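Local coordinates for endoglucanase CEL5A (Eubacterium cellulosolvens, PDB 4AFM), which belongs to a family 5 endoglucanase and is represented here by its non-catalytic carbohydrate binding module, which probably binds xyloglucan, at residues Trp24-Leu30 and Tyr106-Leu112; Lys43-Val49 and Ile123-Ser129; Val49-Asp55 and Asp116-Lys122; Ala73-Tyr78 and Gln91-Tyr96. All coordinates share one frame. Where two conformers were deposited one is given. Numbering follows the deposited sequence.

The four contacts tie together two antiparallel sheets and the one helix of a beta-sandwich. Contacts 2 and 3 are successive lengths of the same strand pair, 45-52 with 118-127, and share Val-49; contact 1 zips strands 28-30 and 106-111 in the facing sheet, its centre about 12 Å from that of contact 3 and 17 Å from that of contact 2. The sheets meet where Tyr-28 CB lies 3.4 Å from Ile-123 CD1 and Ala-27 CB 3.7 Å from Val-120 CG2. Contact 4 closes one end, Phe-45 CE1 reaching Ile-92 CD1 at 3.7 Å. Trp-24 and Gln-74, which touch, link contacts 1 and 4 at a surface that may be where glucan binds.

Contact 1: residues Trp24-Leu30 and Tyr106-Leu112; sequences WPSAYEL and YIGVKPL
Trp-24, Lys-110 and Leu-30 bury the most surface here. Strands 28-30 and 106-111 run antiparallel, axes 4.7 Å apart at 176°. Leu-30 (side chain m,t) faces Ile-107 as a hydrogen-bonded pair, with Leu-30 N to Ile-107 O and Ile-107 N to Leu-30 O both 2.9 Å; Leu-30 CB lies 4.3 Å from Ile-107 CB. Glu-29, which hydrogen-bonds Thr-36 of the second subunit, then faces Gly-108, and Tyr-28 faces Val-109, whose N reaches Tyr-28 O at 2.9 Å. Val-109 O accepts instead from Ala-27 N (2.8 Å); with Ala-27 at phi/psi -87/-29, this is the geometry of a classic beta bulge. Beyond it, Lys-110 extends (m,t,t,m) so that CD sits 3.5 Å from the centroid of the five-membered ring of Trp-24, a CH-pi contact over its face. Its NZ donates to Trp-24 O and Ser-26 OG, each 2.8 Å. Trp-24 (chi1 t, chi2 near 0°) sends NE1 to Pro-111 O at 2.7 Å. Gly-108 leaves room for Tyr-106 OH, which donates to Glu-29 OE2 at 2.7 Å. Trp-24 also meets Phe-16, Trp-19 and Trp-72, an aromatic cluster of the sort such modules use against sugars. Strand 56-62 flanks 106-111 on its other edge, and strand 118-127 packs across from Ala-27 and Tyr-28.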
# COMPACT_ATOMS: atom_id res chain seq x y z
N TRP A 24 14.16 -1.84 -11.67
CA TRP A 24 14.52 -2.59 -10.45
C TRP A 24 13.21 -2.86 -9.75
O TRP A 24 12.63 -1.97 -9.13
CB TRP A 24 15.46 -1.68 -9.63
CG TRP A 24 16.00 -2.38 -8.40
CD1 TRP A 24 15.80 -3.74 -8.00
CD2 TRP A 24 16.88 -1.81 -7.45
NE1 TRP A 24 16.50 -3.92 -6.84
CE2 TRP A 24 17.17 -2.81 -6.49
CE3 TRP A 24 17.43 -0.53 -7.27
CZ2 TRP A 24 17.96 -2.54 -5.39
CZ3 TRP A 24 18.25 -0.30 -6.18
CH2 TRP A 24 18.52 -1.31 -5.29
N PRO A 25 12.67 -4.08 -9.81
CA PRO A 25 11.38 -4.35 -9.27
C PRO A 25 11.34 -4.34 -7.78
O PRO A 25 12.38 -4.48 -7.09
CB PRO A 25 11.01 -5.73 -9.83
CG PRO A 25 12.32 -6.31 -10.11
CD PRO A 25 13.24 -5.23 -10.51
N SER A 26 10.15 -4.23 -7.21
CA SER A 26 9.92 -4.09 -5.78
C SER A 26 9.04 -5.13 -5.18
O SER A 26 8.14 -5.66 -5.90
CB SER A 26 9.28 -2.75 -5.45
OG SER A 26 10.02 -1.67 -6.08
N ALA A 27 9.14 -5.40 -3.91
CA ALA A 27 8.17 -6.17 -3.17
C ALA A 27 7.07 -5.32 -2.63
O ALA A 27 5.97 -5.83 -2.34
CB ALA A 27 8.88 -6.93 -2.03
N TYR A 28 7.32 -4.03 -2.33
CA TYR A 28 6.34 -3.17 -1.67
C TYR A 28 6.73 -1.73 -1.96
O TYR A 28 7.96 -1.43 -1.89
CB TYR A 28 6.48 -3.41 -0.12
CG TYR A 28 5.57 -2.54 0.71
CD1 TYR A 28 4.26 -2.90 0.98
CD2 TYR A 28 6.04 -1.33 1.25
CE1 TYR A 28 3.38 -2.09 1.73
CE2 TYR A 28 5.22 -0.50 1.98
CZ TYR A 28 3.92 -0.88 2.21
OH TYR A 28 3.06 -0.09 3.00
N GLU A 29 5.84 -0.88 -2.27
CA GLU A 29 6.14 0.54 -2.51
C GLU A 29 5.11 1.42 -1.98
O GLU A 29 3.86 1.08 -2.16
CB GLU A 29 6.21 0.78 -4.11
CG GLU A 29 7.36 0.03 -4.72
CD GLU A 29 7.28 0.24 -6.15
OE1 GLU A 29 6.35 -0.29 -6.89
OE2 GLU A 29 8.28 0.71 -6.69
N LEU A 30 5.44 2.58 -1.53
CA LEU A 30 4.49 3.64 -1.15
C LEU A 30 4.95 4.92 -1.67
O LEU A 30 6.24 5.22 -1.79
CB LEU A 30 4.46 3.94 0.31
CG LEU A 30 3.98 2.86 1.11
CD1 LEU A 30 4.09 3.15 2.70
CD2 LEU A 30 2.40 2.75 1.05
N TYR A 106 9.03 8.54 -1.91
CA TYR A 106 8.98 7.13 -2.25
C TYR A 106 9.56 6.31 -1.15
O TYR A 106 10.68 6.66 -0.61
CB TYR A 106 9.85 6.94 -3.54
CG TYR A 106 9.97 5.51 -4.00
CD1 TYR A 106 8.90 4.86 -4.63
CD2 TYR A 106 11.15 4.77 -3.78
CE1 TYR A 106 9.02 3.57 -5.08
CE2 TYR A 106 11.23 3.46 -4.21
CZ TYR A 106 10.19 2.89 -4.87
OH TYR A 106 10.39 1.57 -5.28
N ILE A 107 8.92 5.20 -0.82
CA ILE A 107 9.46 4.17 0.02
C ILE A 107 9.36 2.89 -0.75
O ILE A 107 8.29 2.55 -1.26
CB ILE A 107 8.59 4.05 1.34
CG1 ILE A 107 8.71 5.35 2.11
CG2 ILE A 107 9.08 2.85 2.17
CD1 ILE A 107 7.68 5.44 3.25
N GLY A 108 10.42 2.11 -0.87
CA GLY A 108 10.38 0.85 -1.60
C GLY A 108 11.16 -0.22 -0.88
O GLY A 108 12.26 0.04 -0.31
N VAL A 109 10.71 -1.45 -0.93
CA VAL A 109 11.45 -2.63 -0.45
C VAL A 109 11.83 -3.37 -1.70
O VAL A 109 10.93 -3.76 -2.50
CB VAL A 109 10.55 -3.48 0.45
CG1 VAL A 109 11.27 -4.78 0.81
CG2 VAL A 109 10.10 -2.73 1.69
N LYS A 110 13.11 -3.67 -1.89
CA LYS A 110 13.57 -4.24 -3.17
C LYS A 110 14.57 -5.36 -2.89
O LYS A 110 15.29 -5.36 -1.88
CB LYS A 110 14.32 -3.22 -4.02
CG LYS A 110 13.39 -2.03 -4.46
CD LYS A 110 14.19 -1.17 -5.47
CE LYS A 110 13.44 0.08 -5.98
NZ LYS A 110 12.34 -0.35 -6.87
N PRO A 111 14.67 -6.33 -3.80
CA PRO A 111 15.71 -7.37 -3.72
C PRO A 111 16.96 -6.95 -4.41
O PRO A 111 16.97 -6.20 -5.39
CB PRO A 111 15.03 -8.54 -4.53
CG PRO A 111 14.31 -7.78 -5.65
CD PRO A 111 13.76 -6.53 -4.98
N LEU A 112 18.05 -7.58 -3.96
CA LEU A 112 19.28 -7.64 -4.77
C LEU A 112 19.17 -8.86 -5.69
O LEU A 112 18.36 -9.78 -5.45
CB LEU A 112 20.52 -7.68 -3.86
CG LEU A 112 20.65 -6.50 -2.90
CD1 LEU A 112 21.99 -6.57 -2.11
CD2 LEU A 112 20.41 -5.17 -3.49

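Contact 2: residues Lys43-Val49 and Ile123-Ser129; sequences KNFEIKV and IVASYTS
Strands 45-49 and 123-127 lie antiparallel, 4.6 Å apart at closest, their directions 158° apart. Phe-45 faces Tyr-127, Ile-47 Ala-125 and Val-49 Ile-123 as non-hydrogen-bonded pairs. Between them come the hydrogen-bonded pairs Glu-46 with Ser-126 and Lys-48 with Val-124, whose four bonds, N to O in both directions within each pair, are all 2.9 Å. On the inner face Ile-123 fits between its direct partner Val-49 (CG1 to CG1 4.2 Å) and, diagonally, Ile-47 (CG2 to CG2 4.2 Å). Phe-45, chi1 p, leads its ring away from strand 123-127. Ala-125 leaves a hollow, where Phe-39 settles against Ala-125, Phe-45 and Tyr-127. This face of the beta-sandwich looks across to Ile-56 and Leu-58 of the other sheet. On the opposite face Lys-48 CB presses on Val-124 CG2 (3.5 Å) and Glu-46 CG on Ser-126 CB (3.8 Å). Tyr-127, chi1 m, lays its ring under Lys-43, whose CD sits 3.5 Å from the ring centroid. Past the paired strands, Asn-44 N donates to Ser-129 OG at 2.9 Å.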
# COMPACT_ATOMS: atom_id res chain seq x y z
N LYS A 43 6.50 9.19 14.10
CA LYS A 43 6.83 8.40 15.33
C LYS A 43 8.19 7.77 15.17
O LYS A 43 8.72 7.65 14.09
CB LYS A 43 5.75 7.33 15.52
CG LYS A 43 4.38 7.97 15.72
CD LYS A 43 3.19 7.18 16.23
CE LYS A 43 3.51 6.62 17.60
NZ LYS A 43 3.17 7.60 18.68
N ASN A 44 8.76 7.29 16.30
CA ASN A 44 9.93 6.47 16.18
C ASN A 44 9.45 5.12 15.79
O ASN A 44 8.35 4.71 16.25
CB ASN A 44 10.66 6.40 17.53
CG ASN A 44 12.06 5.98 17.32
OD1 ASN A 44 12.62 5.86 16.18
ND2 ASN A 44 12.72 5.67 18.46
N PHE A 45 9.93 4.64 14.72
CA PHE A 45 9.44 3.34 14.18
C PHE A 45 10.56 2.47 13.69
O PHE A 45 11.72 2.93 13.51
CB PHE A 45 8.48 3.63 13.01
CG PHE A 45 9.09 4.26 11.77
CD1 PHE A 45 9.77 3.43 10.82
CD2 PHE A 45 9.06 5.62 11.52
CE1 PHE A 45 10.36 4.03 9.77
CE2 PHE A 45 9.67 6.20 10.47
CZ PHE A 45 10.34 5.38 9.53
N GLU A 46 10.22 1.20 13.53
CA GLU A 46 11.06 0.29 12.75
C GLU A 46 10.20 -0.40 11.76
O GLU A 46 8.96 -0.50 11.94
CB GLU A 46 11.76 -0.74 13.61
CG GLU A 46 10.89 -1.50 14.54
CD GLU A 46 11.69 -2.34 15.52
OE1 GLU A 46 12.91 -2.05 15.77
OE2 GLU A 46 11.01 -3.31 16.02
N ILE A 47 10.80 -0.79 10.66
CA ILE A 47 10.11 -1.60 9.66
C ILE A 47 10.70 -3.00 9.71
O ILE A 47 11.99 -3.11 9.63
CB ILE A 47 10.29 -0.94 8.28
CG1 ILE A 47 9.52 0.43 8.26
CG2 ILE A 47 9.77 -1.87 7.14
CD1 ILE A 47 9.81 1.24 7.06
N LYS A 48 9.95 -4.02 9.81
CA LYS A 48 10.47 -5.37 9.85
C LYS A 48 9.88 -6.13 8.69
O LYS A 48 8.65 -6.08 8.41
CB LYS A 48 10.02 -6.07 11.13
CG LYS A 48 10.54 -5.28 12.35
CD LYS A 48 10.36 -6.13 13.58
CE LYS A 48 9.11 -5.80 14.25
NZ LYS A 48 9.45 -6.07 15.69
N VAL A 49 10.70 -6.91 8.01
CA VAL A 49 10.26 -7.64 6.79
C VAL A 49 10.62 -9.11 6.95
O VAL A 49 11.86 -9.39 7.15
CB VAL A 49 10.96 -7.05 5.53
CG1 VAL A 49 10.43 -7.78 4.31
CG2 VAL A 49 10.71 -5.55 5.40
N ILE A 123 5.35 -7.60 6.19
CA ILE A 123 5.99 -6.30 6.42
C ILE A 123 5.22 -5.65 7.52
O ILE A 123 3.97 -5.52 7.43
CB ILE A 123 5.98 -5.41 5.17
CG1 ILE A 123 6.64 -6.11 3.97
CG2 ILE A 123 6.63 -4.09 5.46
CD1 ILE A 123 6.56 -5.34 2.66
N VAL A 124 5.91 -5.25 8.57
CA VAL A 124 5.23 -4.55 9.71
C VAL A 124 5.97 -3.31 10.05
O VAL A 124 7.22 -3.18 9.94
CB VAL A 124 5.20 -5.44 10.94
CG1 VAL A 124 4.44 -6.68 10.69
CG2 VAL A 124 6.52 -5.69 11.43
N ALA A 125 5.23 -2.28 10.38
CA ALA A 125 5.77 -1.05 11.02
C ALA A 125 5.45 -1.14 12.48
O ALA A 125 4.30 -1.38 12.89
CB ALA A 125 5.16 0.20 10.43
N SER A 126 6.42 -0.93 13.34
CA SER A 126 6.27 -0.99 14.80
C SER A 126 6.68 0.38 15.33
O SER A 126 7.76 0.84 14.99
CB SER A 126 7.26 -2.05 15.39
OG SER A 126 6.70 -3.31 15.04
N TYR A 127 5.99 0.94 16.25
CA TYR A 127 6.46 2.13 16.93
C TYR A 127 7.22 1.82 18.18
O TYR A 127 6.83 0.88 18.87
CB TYR A 127 5.24 2.99 17.31
CG TYR A 127 4.37 3.41 16.15
CD1 TYR A 127 4.96 3.94 14.99
CD2 TYR A 127 3.02 3.32 16.21
CE1 TYR A 127 4.16 4.36 13.96
CE2 TYR A 127 2.18 3.81 15.17
CZ TYR A 127 2.81 4.32 14.02
OH TYR A 127 1.98 4.76 13.00
N THR A 128 8.32 2.47 18.37
CA THR A 128 9.28 2.24 19.46
C THR A 128 9.30 3.48 20.37
O THR A 128 9.91 3.43 21.42
CB THR A 128 10.68 1.91 18.85
OG1 THR A 128 11.07 2.98 17.97
CG2 THR A 128 10.64 0.64 18.00
N SER A 129 8.78 4.61 19.88
CA SER A 129 7.98 5.58 20.68
C SER A 129 6.54 5.07 20.91
O SER A 129 5.56 5.82 20.85
CB SER A 129 7.99 7.05 20.12
OG SER A 129 7.37 7.28 18.83
O HOH W 1 13.25 2.53 16.27

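Contact 3: residues Val49-Asp55 and Asp116-Lys122; sequences VDYSGAD and DGMTVTK
Four backbone hydrogen bonds hold these segments together: Asp-50 N to Lys-122 O, Thr-121 N to Asp-50 O and Thr-119 N to Ser-52 O at 2.9 Å each, and Ser-52 N to Thr-119 O at 3.0 Å. They define an antiparallel ladder broken by a classic beta bulge, for Asp-50 faces Lys-122 while Tyr-51 already faces Val-120. The extra residue, Thr-121, takes phi/psi of -109/-20. Strands 49-52 and 118-122 approach to 4.8 Å at 149°, and the bulge sits within one sheet of the beta-sandwich. Waters brace the polar face. One joins Asp-50 OD2 and Thr-121 OG1, 2.7 Å from each; another lies 2.8 Å from Ser-52 OG and 3.1 Å from Thr-119 O. Asp-50 OD1 turns instead to Thr-84, Thr-119 OG1 to His-13. Past Ser-52, segment 49-55 turns away at Gly-53 (phi/psi 104/-24), where a side chain would clash with Gly-117 O; Gly-53 CA approaches that oxygen to 3.4 Å. On the inward face Val-49 CG1 meets Val-120 CG1 at 3.8 Å, and Tyr-51 CB lies 4.1 Å from Val-120 CG2. Met-118, a selenomethionine, packs beside Ile-56 of the facing sheet, its CB 3.7 Å from Ala-54 CB. With Met-118 at t,t,p and Tyr-51 at chi1 p, the selenium makes an oblique Met-aromatic contact, Met-118 SE lying 4.1 Å from Tyr-51 CD2.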
# COMPACT_ATOMS: atom_id res chain seq x y z
N VAL A 49 10.70 -6.91 8.01
CA VAL A 49 10.26 -7.64 6.79
C VAL A 49 10.62 -9.11 6.95
O VAL A 49 11.86 -9.39 7.15
CB VAL A 49 10.96 -7.05 5.53
CG1 VAL A 49 10.43 -7.78 4.31
CG2 VAL A 49 10.71 -5.55 5.40
N ASP A 50 9.71 -10.00 6.84
CA ASP A 50 10.01 -11.44 6.77
C ASP A 50 10.22 -11.76 5.33
O ASP A 50 9.31 -11.53 4.47
CB ASP A 50 8.88 -12.25 7.34
CG ASP A 50 8.63 -12.01 8.82
OD1 ASP A 50 9.41 -11.38 9.53
OD2 ASP A 50 7.52 -12.47 9.25
N TYR A 51 11.37 -12.32 4.98
CA TYR A 51 11.78 -12.51 3.56
C TYR A 51 12.68 -13.69 3.45
O TYR A 51 13.30 -14.11 4.45
CB TYR A 51 12.45 -11.24 3.01
CG TYR A 51 13.84 -11.04 3.49
CD1 TYR A 51 14.08 -10.69 4.85
CD2 TYR A 51 14.95 -11.26 2.65
CE1 TYR A 51 15.39 -10.62 5.32
CE2 TYR A 51 16.23 -11.14 3.15
CZ TYR A 51 16.41 -10.80 4.47
OH TYR A 51 17.73 -10.71 4.97
N SER A 52 12.85 -14.14 2.23
CA SER A 52 13.92 -15.12 1.91
C SER A 52 14.23 -15.01 0.45
O SER A 52 13.45 -14.47 -0.35
CB SER A 52 13.56 -16.46 2.33
OG SER A 52 12.54 -16.99 1.64
N GLY A 53 15.36 -15.59 0.00
CA GLY A 53 15.64 -15.85 -1.37
C GLY A 53 16.64 -14.91 -2.00
O GLY A 53 17.25 -15.23 -3.01
N ALA A 54 16.78 -13.71 -1.44
CA ALA A 54 17.71 -12.68 -1.96
C ALA A 54 17.98 -11.79 -0.77
O ALA A 54 17.20 -11.68 0.15
CB ALA A 54 17.08 -11.88 -3.09
N ASP A 55 19.08 -11.04 -0.92
CA ASP A 55 19.28 -9.94 0.04
C ASP A 55 18.33 -8.80 -0.23
O ASP A 55 17.81 -8.68 -1.35
CB ASP A 55 20.75 -9.53 0.04
CG ASP A 55 21.63 -10.63 0.72
OD1 ASP A 55 21.32 -11.05 1.82
OD2 ASP A 55 22.51 -11.09 -0.12
N ASP A 116 16.82 -17.30 -7.54
CA ASP A 116 15.52 -17.81 -7.18
C ASP A 116 14.44 -16.75 -7.02
O ASP A 116 13.25 -17.12 -6.98
CB ASP A 116 15.56 -18.68 -5.91
CG ASP A 116 15.97 -17.95 -4.69
OD1 ASP A 116 16.69 -16.90 -4.81
OD2 ASP A 116 15.56 -18.30 -3.62
N GLY A 117 14.84 -15.50 -6.87
CA GLY A 117 13.91 -14.41 -6.56
C GLY A 117 13.71 -14.32 -5.10
O GLY A 117 13.93 -15.27 -4.30
N MSE A 118 13.21 -13.16 -4.67
CA MSE A 118 12.91 -12.90 -3.26
C MSE A 118 11.45 -13.13 -3.00
O MSE A 118 10.59 -12.72 -3.80
CB MSE A 118 13.36 -11.44 -2.93
CG MSE A 118 13.36 -11.17 -1.45
SE MSE A 118 14.12 -9.46 -0.99
CE MSE A 118 12.68 -8.28 -1.54
N THR A 119 11.08 -13.66 -1.87
CA THR A 119 9.70 -13.75 -1.43
C THR A 119 9.58 -13.03 -0.09
O THR A 119 10.36 -13.31 0.85
CB THR A 119 9.19 -15.20 -1.27
OG1 THR A 119 9.25 -15.72 -2.64
CG2 THR A 119 7.78 -15.28 -0.81
N VAL A 120 8.65 -12.09 0.00
CA VAL A 120 8.32 -11.43 1.24
C VAL A 120 7.02 -12.01 1.74
O VAL A 120 6.02 -12.02 0.97
CB VAL A 120 8.24 -9.91 0.97
CG1 VAL A 120 7.61 -9.20 2.20
CG2 VAL A 120 9.63 -9.33 0.66
N THR A 121 6.96 -12.37 2.99
CA THR A 121 5.73 -12.89 3.59
C THR A 121 5.07 -11.94 4.56
O THR A 121 3.90 -12.09 4.87
CB THR A 121 5.98 -14.26 4.25
OG1 THR A 121 7.03 -14.11 5.22
CG2 THR A 121 6.39 -15.32 3.22
N LYS A 122 5.80 -10.94 5.09
CA LYS A 122 5.19 -10.00 6.04
C LYS A 122 6.00 -8.73 6.09
O LYS A 122 7.24 -8.81 6.06
CB LYS A 122 5.09 -10.65 7.42
CG LYS A 122 4.15 -9.88 8.31
CD LYS A 122 3.90 -10.68 9.64
CE LYS A 122 2.75 -10.12 10.39
NZ LYS A 122 2.38 -10.88 11.65
O HOH W 2 6.01 -14.14 7.72
O HOH W 3 9.97 -16.03 2.18

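Contact 4: residues Ala73-Tyr78 and Gln91-Tyr96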
# COMPACT_ATOMS: atom_id res chain seq x y z
N ALA A 73 18.13 7.00 -0.65
CA ALA A 73 18.61 6.50 0.74
C ALA A 73 18.44 4.95 0.63
O ALA A 73 17.30 4.48 1.10
CB ALA A 73 17.96 7.16 1.83
N GLN A 74 19.29 4.22 0.05
CA GLN A 74 19.26 2.78 -0.06
C GLN A 74 19.92 2.24 1.20
O GLN A 74 21.17 2.53 1.42
CB GLN A 74 19.93 2.37 -1.27
CG GLN A 74 19.98 0.94 -1.50
CD GLN A 74 20.44 0.68 -2.86
OE1 GLN A 74 20.12 1.25 -3.88
NE2 GLN A 74 21.39 -0.27 -2.88
N ILE A 75 19.22 1.47 1.98
CA ILE A 75 19.78 0.97 3.21
C ILE A 75 19.62 -0.50 3.29
O ILE A 75 18.63 -1.14 2.98
CB ILE A 75 19.49 1.53 4.50
CG1 ILE A 75 18.02 1.51 4.56
CG2 ILE A 75 19.97 2.98 4.66
CD1 ILE A 75 17.54 1.77 6.03
N SER A 76 20.73 -1.05 3.79
CA SER A 76 20.71 -2.48 4.19
C SER A 76 20.06 -2.56 5.56
O SER A 76 19.97 -1.64 6.26
CB SER A 76 22.16 -3.04 4.18
OG SER A 76 22.79 -2.18 5.00
N PRO A 77 19.65 -3.80 5.95
CA PRO A 77 19.03 -3.94 7.29
C PRO A 77 19.93 -3.44 8.40
O PRO A 77 21.15 -3.66 8.34
CB PRO A 77 18.88 -5.48 7.36
CG PRO A 77 18.70 -5.92 5.90
CD PRO A 77 19.64 -5.03 5.17
N TYR A 78 19.35 -2.83 9.38
CA TYR A 78 20.10 -2.57 10.60
C TYR A 78 20.63 -3.90 11.09
O TYR A 78 21.85 -3.98 11.49
CB TYR A 78 19.21 -1.90 11.59
CG TYR A 78 19.89 -1.48 12.88
CD1 TYR A 78 21.15 -0.97 12.93
CD2 TYR A 78 19.26 -1.78 14.07
CE1 TYR A 78 21.76 -0.65 14.23
CE2 TYR A 78 19.78 -1.39 15.33
CZ TYR A 78 21.00 -0.89 15.35
OH TYR A 78 21.56 -0.55 16.63
N GLN A 91 18.37 4.78 11.52
CA GLN A 91 19.22 4.40 10.40
C GLN A 91 18.75 5.04 9.10
O GLN A 91 19.48 5.55 8.26
CB GLN A 91 19.15 2.92 10.45
CG GLN A 91 19.67 2.31 9.26
CD GLN A 91 19.17 0.87 9.05
OE1 GLN A 91 18.05 0.38 9.37
NE2 GLN A 91 20.05 0.16 8.40
N ILE A 92 17.42 5.02 8.88
CA ILE A 92 16.85 5.61 7.67
C ILE A 92 17.16 7.09 7.66
O ILE A 92 17.51 7.62 6.57
CB ILE A 92 15.29 5.33 7.65
CG1 ILE A 92 15.00 3.84 7.54
CG2 ILE A 92 14.66 6.11 6.58
CD1 ILE A 92 13.54 3.45 7.93
N ALA A 93 16.96 7.81 8.75
CA ALA A 93 17.21 9.25 8.77
C ALA A 93 18.68 9.56 8.45
O ALA A 93 18.91 10.56 7.75
CB ALA A 93 16.82 9.78 10.16
N LYS A 94 19.58 8.73 8.94
CA LYS A 94 21.00 9.01 8.64
C LYS A 94 21.22 8.88 7.14
O LYS A 94 21.91 9.72 6.51
CB LYS A 94 21.84 8.03 9.37
CG LYS A 94 23.31 8.23 9.01
CD LYS A 94 24.14 7.18 9.77
CE LYS A 94 25.64 7.40 9.50
NZ LYS A 94 26.40 6.51 10.45
N ALA A 95 20.64 7.87 6.50
CA ALA A 95 20.79 7.70 5.04
C ALA A 95 20.05 8.76 4.28
O ALA A 95 20.50 9.22 3.22
CB ALA A 95 20.34 6.33 4.62
N TYR A 96 18.90 9.22 4.76
CA TYR A 96 18.10 10.23 4.11
C TYR A 96 18.68 11.61 4.28
O TYR A 96 18.37 12.52 3.52
CB TYR A 96 16.64 10.13 4.64
CG TYR A 96 15.63 10.92 3.84
CD1 TYR A 96 15.24 10.48 2.54
CD2 TYR A 96 15.02 12.03 4.34
CE1 TYR A 96 14.32 11.18 1.79
CE2 TYR A 96 14.08 12.72 3.60
CZ TYR A 96 13.73 12.28 2.33
OH TYR A 96 12.79 12.93 1.59
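Strand 73-75 runs beneath helix 91-96 with the axes 7.7 Å apart at closest and their directions 138° from each other, so the helix travels back obliquely over the strand. The two segments come closest at Ala-73 and Ala-95, CA to CA 5.0 Å; such an approach depends on small residues, and Ala-73 CB sits 3.8 Å from Ala-95 CB and 3.6 Å from Ala-95 O. Ile-75 also points at the helix. Its CG2 presses on Ala-95 CB at 3.4 Å, while CD1 lies 3.6 Å from Ile-92 CG1 and 3.5 Å from Gln-91 CD. Gln-91 lays its side chain across this isoleucine and donates from NE2 to Ser-76 O at 2.8 Å, a weak bond given its bent angle; its OE1 is taken by Thr-88 N. Packing thus fastens the helix over an outer strand of the four-stranded sheet: strand 56-62 runs alongside 71-75 and meets Ile-92 through Leu-58 and Phe-60, while Phe-87 of strand 84-88 touches Ile-75 from the other sheet.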